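Local coordinates for protein glutamine cyclotransferase (Tannerella forsythia, PDB 6QRO) that probably catalyses the zinc-dependent cyclisation of N-terminal glutaminyl residues of peptides to pyroglutamate, as type II glutaminyl cyclases do, at residues Leu79-Gly84 with Glu166-Pro171; Lys100-Leu105 with Pro154-Asp159; Leu240-Tyr245 with Asp298-Lys303; Ile254-Gln259 with Asp271-Asp276. One frame throughout, in Å; residues are numbered along the deposited sequence.

Contact 1 (Leu79-Gly84 with Glu166-Pro171). With ZN (zinc ion), chain E.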
loop_
_atom_site.group_PDB
_atom_site.type_symbol
_atom_site.label_atom_id
_atom_site.label_comp_id
_atom_site.label_asym_id
_atom_site.label_seq_id
_atom_site.Cartn_x
_atom_site.Cartn_y
_atom_site.Cartn_z
ATOM N N LEU A 79 0.445 11.960 -15.108
ATOM C CA LEU A 79 1.802 11.518 -14.846
ATOM C C LEU A 79 2.323 10.781 -16.067
ATOM O O LEU A 79 1.556 10.174 -16.810
ATOM C CB LEU A 79 1.857 10.613 -13.618
ATOM C CG LEU A 79 1.112 11.177 -12.406
ATOM C CD1 LEU A 79 1.240 10.219 -11.239
ATOM C CD2 LEU A 79 1.643 12.557 -12.048
ATOM N N THR A 80 3.636 10.838 -16.267
ATOM C CA THR A 80 4.267 10.283 -17.458
ATOM C C THR A 80 4.957 8.976 -17.087
ATOM O O THR A 80 5.851 8.953 -16.233
ATOM C CB THR A 80 5.257 11.286 -18.067
ATOM O OG1 THR A 80 4.571 12.496 -18.395
ATOM C CG2 THR A 80 5.880 10.740 -19.341
ATOM N N ALA A 81 4.510 7.887 -17.713
ATOM C CA ALA A 81 5.103 6.582 -17.503
ATOM C C ALA A 81 6.463 6.496 -18.204
ATOM O O ALA A 81 6.868 7.396 -18.948
ATOM C CB ALA A 81 4.166 5.482 -18.013
ATOM N N TYR A 82 7.164 5.383 -17.941
ATOM C CA TYR A 82 8.487 5.121 -18.504
ATOM C C TYR A 82 8.497 5.248 -20.025
ATOM O O TYR A 82 9.505 5.641 -20.614
ATOM C CB TYR A 82 8.943 3.713 -18.083
ATOM C CG TYR A 82 8.181 2.633 -18.824
ATOM C CD1 TYR A 82 6.903 2.269 -18.424
ATOM C CD2 TYR A 82 8.700 2.035 -19.972
ATOM C CE1 TYR A 82 6.174 1.315 -19.124
ATOM C CE2 TYR A 82 7.973 1.072 -20.677
ATOM C CZ TYR A 82 6.708 0.717 -20.246
ATOM O OH TYR A 82 5.977 -0.231 -20.930
ATOM N N ASN A 83 7.375 4.962 -20.670
ATOM C CA ASN A 83 7.257 4.966 -22.115
ATOM C C ASN A 83 6.751 6.299 -22.662
ATOM O O ASN A 83 6.557 6.421 -23.880
ATOM C CB ASN A 83 6.290 3.853 -22.505
ATOM C CG ASN A 83 4.933 4.043 -21.851
ATOM O OD1 ASN A 83 4.791 4.886 -20.965
ATOM N ND2 ASN A 83 3.954 3.245 -22.242
ATOM N N GLY A 84 6.625 7.319 -21.809
ATOM C CA GLY A 84 6.097 8.608 -22.213
ATOM C C GLY A 84 4.589 8.720 -22.213
ATOM O O GLY A 84 4.073 9.824 -22.421
ATOM N N GLU A 166 1.810 3.461 -9.010
ATOM C CA GLU A 166 3.010 2.968 -8.349
ATOM C C GLU A 166 3.675 1.847 -9.129
ATOM O O GLU A 166 4.905 1.725 -9.086
ATOM C CB GLU A 166 2.643 2.464 -6.957
ATOM C CG GLU A 166 3.740 1.797 -6.135
ATOM C CD GLU A 166 3.762 0.257 -6.306
ATOM O OE1 GLU A 166 2.971 -0.262 -7.121
ATOM O OE2 GLU A 166 4.540 -0.437 -5.611
ATOM N N ASP A 167 2.882 1.029 -9.831
ATOM C CA ASP A 167 3.306 -0.267 -10.348
ATOM C C ASP A 167 3.376 -0.294 -11.873
ATOM O O ASP A 167 3.191 -1.350 -12.486
ATOM C CB ASP A 167 2.363 -1.364 -9.855
ATOM C CG ASP A 167 3.107 -2.561 -9.326
ATOM O OD1 ASP A 167 4.339 -2.487 -9.216
ATOM O OD2 ASP A 167 2.482 -3.560 -8.986
ATOM N N TYR A 168 3.670 0.854 -12.490
ATOM C CA TYR A 168 3.751 1.015 -13.939
ATOM C C TYR A 168 5.197 1.177 -14.379
ATOM O O TYR A 168 5.478 1.814 -15.386
ATOM C CB TYR A 168 2.939 2.237 -14.376
ATOM C CG TYR A 168 2.226 2.208 -15.720
ATOM C CD1 TYR A 168 2.949 2.286 -16.924
ATOM C CD2 TYR A 168 0.839 2.246 -15.792
ATOM C CE1 TYR A 168 2.303 2.312 -18.150
ATOM C CE2 TYR A 168 0.180 2.293 -17.019
ATOM C CZ TYR A 168 0.916 2.330 -18.199
ATOM O OH TYR A 168 0.266 2.371 -19.427
ATOM N N GLY A 169 6.134 0.623 -13.617
ATOM C CA GLY A 169 7.522 0.872 -13.913
ATOM C C GLY A 169 7.984 0.085 -15.103
ATOM O O GLY A 169 7.276 -0.787 -15.613
ATOM N N THR A 170 9.203 0.395 -15.527
ATOM C CA THR A 170 9.794 -0.218 -16.704
ATOM C C THR A 170 9.698 -1.739 -16.595
ATOM O O THR A 170 10.205 -2.314 -15.627
ATOM C CB THR A 170 11.255 0.211 -16.846
ATOM O OG1 THR A 170 11.333 1.635 -16.894
ATOM C CG2 THR A 170 11.842 -0.335 -18.130
ATOM N N PRO A 171 9.069 -2.414 -17.548
ATOM C CA PRO A 171 9.000 -3.873 -17.494
ATOM C C PRO A 171 10.312 -4.557 -17.852
ATOM O O PRO A 171 11.209 -3.976 -18.471
ATOM C CB PRO A 171 7.913 -4.202 -18.515
ATOM C CG PRO A 171 7.879 -3.052 -19.410
ATOM C CD PRO A 171 8.225 -1.860 -18.609
HETATM ZN ZN ZN E . 4.051 -4.528 -8.153
HETATM O O HOH W 1 6.494 4.663 -15.381
HETATM O O HOH W 2 1.785 2.268 -21.729
HETATM O O HOH W 3 5.458 -4.839 -7.147
#
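Tyr-82 reaches from the bend after strand 71-80 to the loop that carries Asp-167, and its ring makes most of the contact. At the base, CB lies 3.4 Å from Thr-170 OG1. CG sits between the backbone N and the carbonyl carbon (chi1 73°), which turns the ring onto the 168-171 backbone. Along one side, CD1 comes 3.4 Å from Tyr-168 O and CE1 packs near the edge of the Tyr-168 ring. One face carries two C-H groups: Thr-170 CA towards the CG end and Pro-171 CD towards CZ. Both are CH-pi contacts, the closer Pro-171 CD, 3.7 Å from the Tyr-82 ring centroid and 25° off its normal. Asn-83 CB lies over the opposite face. At the tip, OH passes beside Pro-171 CG and is hydrogen-bonded to the hydroxyl of Tyr-115. Ala-81 extends the apolar patch, its CB 3.6 Å from Tyr-168 CD1. The direct contacts are van der Waals and CH-pi; a water links the backbones, accepting from Tyr-82 N at 2.7 Å and donating to Tyr-168 O at 3.0 Å. The 81-84 segment is a type I beta turn, closed by Gly-84 N to Ala-81 O. Next to Tyr-168, Asp-167 binds zinc through both oxygens, OD2 at 2.0 Å, and Asp-134 and His-288 supply the other protein ligands; the turn packs against this metal-bearing loop of an M28-type zinc site.

Contact 2 (Lys100-Leu105 with Pro154-Asp159)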
loop_
_atom_site.group_PDB
_atom_site.type_symbol
_atom_site.label_atom_id
_atom_site.label_comp_id
_atom_site.label_asym_id
_atom_site.label_seq_id
_atom_site.Cartn_x
_atom_site.Cartn_y
_atom_site.Cartn_z
ATOM N N LYS A 100 -7.409 17.468 13.939
ATOM C CA LYS A 100 -6.331 17.026 14.826
ATOM C C LYS A 100 -4.987 17.315 14.165
ATOM O O LYS A 100 -4.745 16.899 13.029
ATOM C CB LYS A 100 -6.421 15.525 15.104
ATOM C CG LYS A 100 -7.697 14.952 15.712
ATOM C CD LYS A 100 -7.663 14.902 17.231
ATOM C CE LYS A 100 -8.871 14.139 17.770
ATOM N NZ LYS A 100 -8.688 13.646 19.169
ATOM N N SER A 101 -4.101 18.010 14.876
ATOM C CA SER A 101 -2.802 18.346 14.301
ATOM C C SER A 101 -1.764 17.230 14.449
ATOM O O SER A 101 -0.803 17.204 13.674
ATOM C CB SER A 101 -2.269 19.663 14.886
ATOM O OG SER A 101 -2.354 19.716 16.294
ATOM N N ARG A 102 -1.921 16.318 15.407
ATOM C CA ARG A 102 -1.015 15.179 15.542
ATOM C C ARG A 102 -1.552 14.020 14.712
ATOM O O ARG A 102 -2.634 13.500 14.991
ATOM C CB ARG A 102 -0.879 14.805 17.018
ATOM C CG ARG A 102 -0.089 15.855 17.822
ATOM C CD ARG A 102 -0.049 15.539 19.304
ATOM N NE ARG A 102 -0.039 14.108 19.575
ATOM C CZ ARG A 102 1.068 13.376 19.620
ATOM N NH1 ARG A 102 1.005 12.070 19.865
ATOM N NH2 ARG A 102 2.242 13.950 19.383
ATOM N N ARG A 103 -0.799 13.624 13.678
ATOM C CA ARG A 103 -1.322 12.729 12.656
ATOM C C ARG A 103 -0.319 11.641 12.315
ATOM O O ARG A 103 0.894 11.855 12.354
ATOM C CB ARG A 103 -1.695 13.494 11.373
ATOM C CG ARG A 103 -2.440 14.784 11.640
ATOM C CD ARG A 103 -3.085 15.352 10.384
ATOM N NE ARG A 103 -4.028 14.371 9.871
ATOM C CZ ARG A 103 -5.182 14.066 10.457
ATOM N NH1 ARG A 103 -5.964 13.139 9.926
ATOM N NH2 ARG A 103 -5.535 14.654 11.593
ATOM N N VAL A 104 -0.859 10.491 11.904
ATOM C CA VAL A 104 -0.089 9.370 11.378
ATOM C C VAL A 104 -0.561 9.068 9.964
ATOM O O VAL A 104 -1.765 9.084 9.682
ATOM C CB VAL A 104 -0.202 8.125 12.289
ATOM C CG1 VAL A 104 0.238 6.854 11.573
ATOM C CG2 VAL A 104 0.653 8.314 13.533
ATOM N N LEU A 105 0.402 8.826 9.072
ATOM C CA LEU A 105 0.146 8.478 7.681
ATOM C C LEU A 105 0.092 6.963 7.498
ATOM O O LEU A 105 1.030 6.255 7.866
ATOM C CB LEU A 105 1.241 9.101 6.814
ATOM C CG LEU A 105 1.340 8.781 5.337
ATOM C CD1 LEU A 105 0.101 9.298 4.640
ATOM C CD2 LEU A 105 2.613 9.426 4.777
ATOM N N PRO A 154 -9.824 7.163 17.261
ATOM C CA PRO A 154 -8.547 7.166 17.973
ATOM C C PRO A 154 -8.251 8.550 18.531
ATOM O O PRO A 154 -8.848 9.549 18.139
ATOM C CB PRO A 154 -7.540 6.761 16.886
ATOM C CG PRO A 154 -8.169 7.235 15.615
ATOM C CD PRO A 154 -9.653 7.079 15.800
ATOM N N ALA A 155 -7.246 8.607 19.407
ATOM C CA ALA A 155 -6.870 9.894 19.981
ATOM C C ALA A 155 -6.156 10.768 18.962
ATOM O O ALA A 155 -6.243 12.000 19.034
ATOM C CB ALA A 155 -5.998 9.689 21.224
ATOM N N ILE A 156 -5.439 10.161 18.027
ATOM C CA ILE A 156 -4.655 10.897 17.052
ATOM C C ILE A 156 -5.408 10.933 15.732
ATOM O O ILE A 156 -6.241 10.078 15.429
ATOM C CB ILE A 156 -3.252 10.284 16.848
ATOM C CG1 ILE A 156 -3.381 8.784 16.544
ATOM C CG2 ILE A 156 -2.356 10.588 18.024
ATOM C CD1 ILE A 156 -2.174 8.164 15.870
ATOM N N GLY A 157 -5.070 11.914 14.908
ATOM C CA GLY A 157 -5.557 11.917 13.550
ATOM C C GLY A 157 -4.895 10.836 12.715
ATOM O O GLY A 157 -3.790 10.372 13.006
ATOM N N ILE A 158 -5.618 10.404 11.681
ATOM C CA ILE A 158 -5.163 9.386 10.743
ATOM C C ILE A 158 -5.423 9.865 9.322
ATOM O O ILE A 158 -6.542 10.276 9.000
ATOM C CB ILE A 158 -5.860 8.032 10.970
ATOM C CG1 ILE A 158 -5.385 7.380 12.284
ATOM C CG2 ILE A 158 -5.731 7.162 9.713
ATOM C CD1 ILE A 158 -3.918 6.929 12.306
ATOM N N ASP A 159 -4.392 9.805 8.480
ATOM C CA ASP A 159 -4.511 10.046 7.049
ATOM C C ASP A 159 -4.322 8.716 6.345
ATOM O O ASP A 159 -3.270 8.077 6.485
ATOM C CB ASP A 159 -3.461 11.040 6.557
ATOM C CG ASP A 159 -3.609 12.411 7.158
ATOM O OD1 ASP A 159 -4.615 13.106 6.883
ATOM O OD2 ASP A 159 -2.733 12.767 7.966
#
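Arg-103 and Asp-159 form the ionic part of this contact. Arg-103 NE donates to Asp-159 OD2 at 2.8 Å, meeting the oxygen on its syn side but 29° out of the carboxylate plane, while the guanidinium and carboxylate planes stand 63° apart. The pairings of Arg-103 NE and NH1 with OD1 are weak. The guanidinium is fixed further by Arg-103 NH2 donating to Lys-100 O at 2.8 Å and by the carbonyls of Phe-96 and Gln-97; Tyr-198 OH is a second partner of Asp-159 OD2. With no side chain at Gly-157, the guanidinium can lie over its backbone, NH2 3.4 Å from CA.

Main-chain hydrogen bonds fix the parallel register: Gly-157 N to Arg-102 O, Val-104 N to Gly-157 O at 3.1 Å, and Asp-159 N to Val-104 O at 3.0 Å with a nearly straight N-H (176°). Before the strands, Lys-100 NZ reaches Ala-155 O at 3.0 Å, coming from above the carbonyl plane.

Apolar packing occupies the other face, where Val-104 CG2 meets Ile-156 CD1 at 3.7 Å and Val-104 CB meets Ile-158 CD1. The two strands are neighbours in the central sheet, and the chain between them contains helix 132-151: a beta-alpha-beta crossover of the alpha/beta fold.

Contact 3 (Leu240-Tyr245 with Asp298-Lys303)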
loop_
_atom_site.group_PDB
_atom_site.type_symbol
_atom_site.label_atom_id
_atom_site.label_comp_id
_atom_site.label_asym_id
_atom_site.label_seq_id
_atom_site.Cartn_x
_atom_site.Cartn_y
_atom_site.Cartn_z
ATOM N N LEU A 240 1.292 -9.043 20.308
ATOM C CA LEU A 240 -0.019 -9.582 19.968
ATOM C C LEU A 240 0.039 -11.039 19.541
ATOM O O LEU A 240 -1.014 -11.644 19.316
ATOM C CB LEU A 240 -0.658 -8.770 18.841
ATOM C CG LEU A 240 -0.936 -7.295 19.089
ATOM C CD1 LEU A 240 -1.245 -6.635 17.772
ATOM C CD2 LEU A 240 -2.093 -7.116 20.059
ATOM N N GLY A 241 1.234 -11.612 19.429
ATOM C CA GLY A 241 1.386 -12.972 18.957
ATOM C C GLY A 241 1.651 -13.103 17.472
ATOM O O GLY A 241 1.431 -14.185 16.915
ATOM N N TYR A 242 2.101 -12.037 16.800
ATOM C CA TYR A 242 2.286 -12.064 15.352
ATOM C C TYR A 242 3.758 -12.005 14.949
ATOM O O TYR A 242 4.092 -11.521 13.867
ATOM C CB TYR A 242 1.480 -10.947 14.689
ATOM C CG TYR A 242 -0.010 -11.083 14.956
ATOM C CD1 TYR A 242 -0.682 -12.251 14.614
ATOM C CD2 TYR A 242 -0.736 -10.061 15.572
ATOM C CE1 TYR A 242 -2.023 -12.402 14.865
ATOM C CE2 TYR A 242 -2.086 -10.204 15.825
ATOM C CZ TYR A 242 -2.720 -11.382 15.473
ATOM O OH TYR A 242 -4.066 -11.554 15.703
ATOM N N GLY A 243 4.644 -12.518 15.800
ATOM C CA GLY A 243 6.052 -12.622 15.460
ATOM C C GLY A 243 6.343 -13.588 14.330
ATOM O O GLY A 243 7.406 -13.493 13.708
ATOM N N LYS A 244 5.444 -14.545 14.077
ATOM C CA LYS A 244 5.614 -15.427 12.931
ATOM C C LYS A 244 5.409 -14.685 11.622
ATOM O O LYS A 244 5.862 -15.165 10.577
ATOM C CB LYS A 244 4.644 -16.610 12.985
ATOM C CG LYS A 244 3.193 -16.271 12.604
ATOM C CD LYS A 244 2.317 -17.516 12.705
ATOM C CE LYS A 244 1.541 -17.733 11.419
ATOM N NZ LYS A 244 0.649 -18.909 11.498
ATOM N N TYR A 245 4.731 -13.534 11.656
ATOM C CA TYR A 245 4.531 -12.682 10.489
ATOM C C TYR A 245 5.579 -11.585 10.393
ATOM O O TYR A 245 6.232 -11.444 9.355
ATOM C CB TYR A 245 3.133 -12.056 10.525
ATOM C CG TYR A 245 2.074 -13.091 10.298
ATOM C CD1 TYR A 245 1.888 -13.630 9.043
ATOM C CD2 TYR A 245 1.276 -13.554 11.339
ATOM C CE1 TYR A 245 0.948 -14.594 8.818
ATOM C CE2 TYR A 245 0.311 -14.520 11.110
ATOM C CZ TYR A 245 0.160 -15.030 9.849
ATOM O OH TYR A 245 -0.764 -16.000 9.592
ATOM N N ASP A 298 -4.942 -14.608 2.317
ATOM C CA ASP A 298 -5.019 -15.359 3.567
ATOM C C ASP A 298 -5.541 -14.420 4.642
ATOM O O ASP A 298 -4.874 -13.439 4.987
ATOM C CB ASP A 298 -3.624 -15.894 3.932
ATOM C CG ASP A 298 -3.622 -16.912 5.077
ATOM O OD1 ASP A 298 -4.579 -16.984 5.876
ATOM O OD2 ASP A 298 -2.602 -17.636 5.188
ATOM N N ARG A 299 -6.727 -14.728 5.173
ATOM C CA ARG A 299 -7.333 -13.898 6.212
ATOM C C ARG A 299 -6.430 -13.769 7.430
ATOM O O ARG A 299 -6.355 -12.698 8.037
ATOM C CB ARG A 299 -8.691 -14.485 6.590
ATOM C CG ARG A 299 -9.738 -14.199 5.522
ATOM C CD ARG A 299 -11.048 -14.871 5.791
ATOM N NE ARG A 299 -10.836 -16.315 5.819
ATOM C CZ ARG A 299 -11.807 -17.217 5.863
ATOM N NH1 ARG A 299 -13.082 -16.821 5.859
ATOM N NH2 ARG A 299 -11.500 -18.509 5.877
ATOM N N GLU A 300 -5.705 -14.837 7.780
ATOM C CA GLU A 300 -4.778 -14.761 8.907
ATOM C C GLU A 300 -3.618 -13.807 8.645
ATOM O O GLU A 300 -3.170 -13.112 9.557
ATOM C CB GLU A 300 -4.284 -16.146 9.291
ATOM C CG GLU A 300 -3.613 -16.145 10.655
ATOM C CD GLU A 300 -4.352 -15.330 11.690
ATOM O OE1 GLU A 300 -3.789 -14.289 12.145
ATOM O OE2 GLU A 300 -5.469 -15.753 12.074
ATOM N N THR A 301 -3.084 -13.782 7.429
ATOM C CA THR A 301 -2.112 -12.744 7.102
ATOM C C THR A 301 -2.734 -11.359 7.240
ATOM O O THR A 301 -2.155 -10.467 7.871
ATOM C CB THR A 301 -1.567 -12.954 5.687
ATOM O OG1 THR A 301 -1.041 -14.280 5.573
ATOM C CG2 THR A 301 -0.463 -11.950 5.399
ATOM N N LEU A 302 -3.934 -11.173 6.684
ATOM C CA LEU A 302 -4.627 -9.890 6.815
ATOM C C LEU A 302 -4.864 -9.540 8.274
ATOM O O LEU A 302 -4.711 -8.376 8.678
ATOM C CB LEU A 302 -5.967 -9.921 6.074
ATOM C CG LEU A 302 -6.024 -10.208 4.570
ATOM C CD1 LEU A 302 -7.481 -10.182 4.080
ATOM C CD2 LEU A 302 -5.173 -9.204 3.802
ATOM N N LYS A 303 -5.256 -10.546 9.067
ATOM C CA LYS A 303 -5.558 -10.387 10.487
ATOM C C LYS A 303 -4.342 -9.897 11.251
ATOM O O LYS A 303 -4.433 -8.960 12.047
ATOM C CB LYS A 303 -6.041 -11.740 11.038
ATOM C CG LYS A 303 -6.477 -11.799 12.503
ATOM C CD LYS A 303 -7.761 -11.020 12.716
ATOM C CE LYS A 303 -8.415 -11.318 14.070
ATOM N NZ LYS A 303 -9.783 -10.685 14.125
#
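Lys-303 NZ has two partners outside the contact, a salt bridge to Glu-307 and a hydrogen bond to the carbonyl of Phe-29, while lower on the same side chain CG packs 4.0 Å from Tyr-242 OH. The chain therefore passes the tyrosine with its methylenes and delivers its charge elsewhere. Thr-301 OG1 is likewise shared: it is hydrogen-bonded to Ser-211 O, and Tyr-245 CE1 rests against it at 3.8 Å.

Glu-300 touches both tyrosines. Its CG is anti to the backbone N (chi1 -166°) and the chain then bends at chi2, which brings the carboxylate to the Tyr-242 ring. There OE1 approaches the ring obliquely, 3.8 Å from CE1, with ring and carboxylate planes 19° apart. The aliphatic part meets Tyr-245 instead, its CB 3.5 Å from Tyr-245 OH; the Glu-300 CG to Tyr-245 OH separation of 3.0 Å is short for carbon and oxygen, and its exact value is doubtful.

Both backbones have characteristic ends. Gly-241 closes helix 227-239 with positive phi in a Schellman motif, and Tyr-245 N bonds to Tyr-242 O. In the other segment, Asp-298 is the N-cap of helix 299-314, its OD1 accepting from Glu-300 N at 3.1 Å. Two tyrosines of a post-helix loop thus pack on the N-terminal end of helix 299-314, joining the end of one helix to the capped start of another.

Contact 4 (Ile254-Gln259 with Asp271-Asp276)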
loop_
_atom_site.group_PDB
_atom_site.type_symbol
_atom_site.label_atom_id
_atom_site.label_comp_id
_atom_site.label_asym_id
_atom_site.label_seq_id
_atom_site.Cartn_x
_atom_site.Cartn_y
_atom_site.Cartn_z
ATOM N N ILE A 254 14.269 -1.845 -0.651
ATOM C CA ILE A 254 13.123 -1.930 -1.548
ATOM C C ILE A 254 12.733 -0.556 -2.057
ATOM O O ILE A 254 12.580 0.383 -1.269
ATOM C CB ILE A 254 11.920 -2.622 -0.877
ATOM C CG1 ILE A 254 12.339 -3.998 -0.382
ATOM C CG2 ILE A 254 10.765 -2.774 -1.857
ATOM C CD1 ILE A 254 12.609 -4.975 -1.499
ATOM N N VAL A 255 12.620 -0.434 -3.378
ATOM C CA VAL A 255 11.998 0.737 -3.987
ATOM C C VAL A 255 10.489 0.665 -3.758
ATOM O O VAL A 255 9.830 -0.285 -4.199
ATOM C CB VAL A 255 12.338 0.808 -5.484
ATOM C CG1 VAL A 255 11.529 1.904 -6.193
ATOM C CG2 VAL A 255 13.849 0.990 -5.662
ATOM N N ASP A 256 9.947 1.612 -2.989
ATOM C CA ASP A 256 8.506 1.619 -2.751
ATOM C C ASP A 256 8.037 3.022 -2.413
ATOM O O ASP A 256 8.840 3.938 -2.230
ATOM C CB ASP A 256 8.100 0.649 -1.640
ATOM C CG ASP A 256 6.777 -0.015 -1.917
ATOM O OD1 ASP A 256 5.972 0.560 -2.673
ATOM O OD2 ASP A 256 6.553 -1.116 -1.390
ATOM N N ASP A 257 6.709 3.161 -2.287
ATOM C CA ASP A 257 6.103 4.471 -2.057
ATOM C C ASP A 257 6.680 5.157 -0.828
ATOM O O ASP A 257 6.753 6.385 -0.785
ATOM C CB ASP A 257 4.580 4.344 -1.938
ATOM C CG ASP A 257 3.917 4.018 -3.262
ATOM O OD1 ASP A 257 4.255 4.687 -4.253
ATOM O OD2 ASP A 257 3.059 3.112 -3.324
ATOM N N HIS A 258 7.107 4.389 0.172
ATOM C CA HIS A 258 7.618 5.005 1.395
ATOM C C HIS A 258 8.943 5.733 1.155
ATOM O O HIS A 258 9.276 6.666 1.890
ATOM C CB HIS A 258 7.712 3.956 2.503
ATOM C CG HIS A 258 8.744 2.900 2.269
ATOM N ND1 HIS A 258 8.845 2.208 1.081
ATOM C CD2 HIS A 258 9.695 2.387 3.087
ATOM C CE1 HIS A 258 9.822 1.324 1.174
ATOM N NE2 HIS A 258 10.358 1.419 2.375
ATOM N N GLN A 259 9.711 5.312 0.143
ATOM C CA GLN A 259 10.946 6.007 -0.233
ATOM C C GLN A 259 10.668 7.426 -0.724
ATOM O O GLN A 259 11.373 8.376 -0.364
ATOM C CB GLN A 259 11.667 5.208 -1.313
ATOM C CG GLN A 259 12.749 5.975 -2.046
ATOM C CD GLN A 259 13.336 5.209 -3.224
ATOM O OE1 GLN A 259 13.970 5.797 -4.110
ATOM N NE2 GLN A 259 13.118 3.889 -3.246
ATOM N N ASP A 271 7.828 0.347 5.659
ATOM C CA ASP A 271 7.123 -0.472 4.684
ATOM C C ASP A 271 6.874 -1.827 5.314
ATOM O O ASP A 271 7.807 -2.483 5.784
ATOM C CB ASP A 271 7.914 -0.611 3.377
ATOM C CG ASP A 271 7.069 -1.154 2.231
ATOM O OD1 ASP A 271 5.865 -1.449 2.434
ATOM O OD2 ASP A 271 7.595 -1.233 1.099
ATOM N N ILE A 272 5.615 -2.214 5.393
ATOM C CA ILE A 272 5.263 -3.583 5.732
ATOM C C ILE A 272 5.066 -4.253 4.381
ATOM O O ILE A 272 4.079 -3.999 3.690
ATOM C CB ILE A 272 4.018 -3.656 6.619
ATOM C CG1 ILE A 272 4.207 -2.766 7.855
ATOM C CG2 ILE A 272 3.781 -5.095 7.052
ATOM C CD1 ILE A 272 3.022 -2.768 8.844
ATOM N N ILE A 273 6.045 -5.048 3.961
ATOM C CA ILE A 273 6.067 -5.595 2.608
ATOM C C ILE A 273 6.566 -7.017 2.698
ATOM O O ILE A 273 7.490 -7.306 3.461
ATOM C CB ILE A 273 6.940 -4.741 1.639
ATOM C CG1 ILE A 273 7.040 -5.392 0.255
ATOM C CG2 ILE A 273 8.330 -4.427 2.211
ATOM C CD1 ILE A 273 7.660 -4.498 -0.800
ATOM N N ASN A 274 5.940 -7.913 1.937
ATOM C CA ASN A 274 6.385 -9.301 1.945
ATOM C C ASN A 274 7.825 -9.395 1.468
ATOM O O ASN A 274 8.197 -8.794 0.455
ATOM C CB ASN A 274 5.491 -10.172 1.067
ATOM C CG ASN A 274 5.936 -11.628 1.059
ATOM O OD1 ASN A 274 6.187 -12.228 2.122
ATOM N ND2 ASN A 274 5.994 -12.220 -0.133
ATOM N N TYR A 275 8.649 -10.136 2.203
ATOM C CA TYR A 275 9.986 -10.450 1.725
ATOM C C TYR A 275 10.053 -11.954 1.530
ATOM O O TYR A 275 9.895 -12.711 2.497
ATOM C CB TYR A 275 11.048 -9.968 2.715
ATOM C CG TYR A 275 12.474 -10.330 2.361
ATOM C CD1 TYR A 275 13.143 -9.636 1.366
ATOM C CD2 TYR A 275 13.173 -11.298 3.065
ATOM C CE1 TYR A 275 14.453 -9.926 1.045
ATOM C CE2 TYR A 275 14.488 -11.591 2.756
ATOM C CZ TYR A 275 15.125 -10.899 1.741
ATOM O OH TYR A 275 16.437 -11.190 1.417
ATOM N N ASP A 276 10.338 -12.385 0.292
ATOM C CA ASP A 276 10.457 -13.813 0.012
ATOM C C ASP A 276 11.910 -14.161 -0.281
ATOM O O ASP A 276 12.402 -13.893 -1.388
ATOM C CB ASP A 276 9.550 -14.220 -1.153
ATOM C CG ASP A 276 9.278 -15.719 -1.188
ATOM O OD1 ASP A 276 10.172 -16.505 -0.833
ATOM O OD2 ASP A 276 8.169 -16.123 -1.560
#
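His-258 lies flat beneath the side chain of Asp-271, whose CB stands over the middle of the imidazole, 3.4 Å from its centroid and close to the ring normal. This is a CH-pi contact, and beyond it the carboxylate of Asp-271 is turned 58° from the imidazole plane. His-258 has CG between its backbone N and carbonyl carbon (chi1 68°), which brings the ring under Asp-271 CB; Glu-219 holds NE2 by a hydrogen bond.

Asp-256 meets Asp-271 from another direction. The two side chains cross at about a right angle, their carboxylate planes 68° apart, and Asp-256 OD2 and Asp-271 OD2 approach to 2.7 Å. The second oxygen of Asp-256, OD1, accepts from Asp-257 N at 2.7 Å, which limits how the group can rotate. Asp-207 and Glu-166 also bring oxygens near this aspartate, so it belongs to an acidic cluster.

Ile-273 completes the contact: its CD1 points tip to tip at Asp-256 OD2, 3.6 Å away, and touches Ile-254 CG2 at 3.7 Å.

Helix 257-265 leads into strand 269-273, one of the two outermost strands of the sheet in this chain; strand 203-207 lies beside it and packs Leu-205 against Asp-256, His-258 and Asp-271.

Overall arrangement
Contacts 1, 2 and 4 all reach the six-stranded sheet, at different places. Contacts 1 and 2 lie on opposite sides of the chain's centre, their centres about 32 Å apart; strands 103-109 and 157-163 lead from contact 2 towards the zinc end, where His-109 touches Asp-167. Contacts 1 and 4 meet near the metal: Glu-166 OE2 is 3.4 Å from Asp-256 OD1, and Glu-166 CG packs on Asp-257. The side chain of Asp-256 lies about 8 Å from the zinc bound by Asp-167, so this acidic cluster borders the site. Contact 3 is away from it, its centre about 18 Å from that of contact 4; helix 299-314 follows strand 269-273 in the chain.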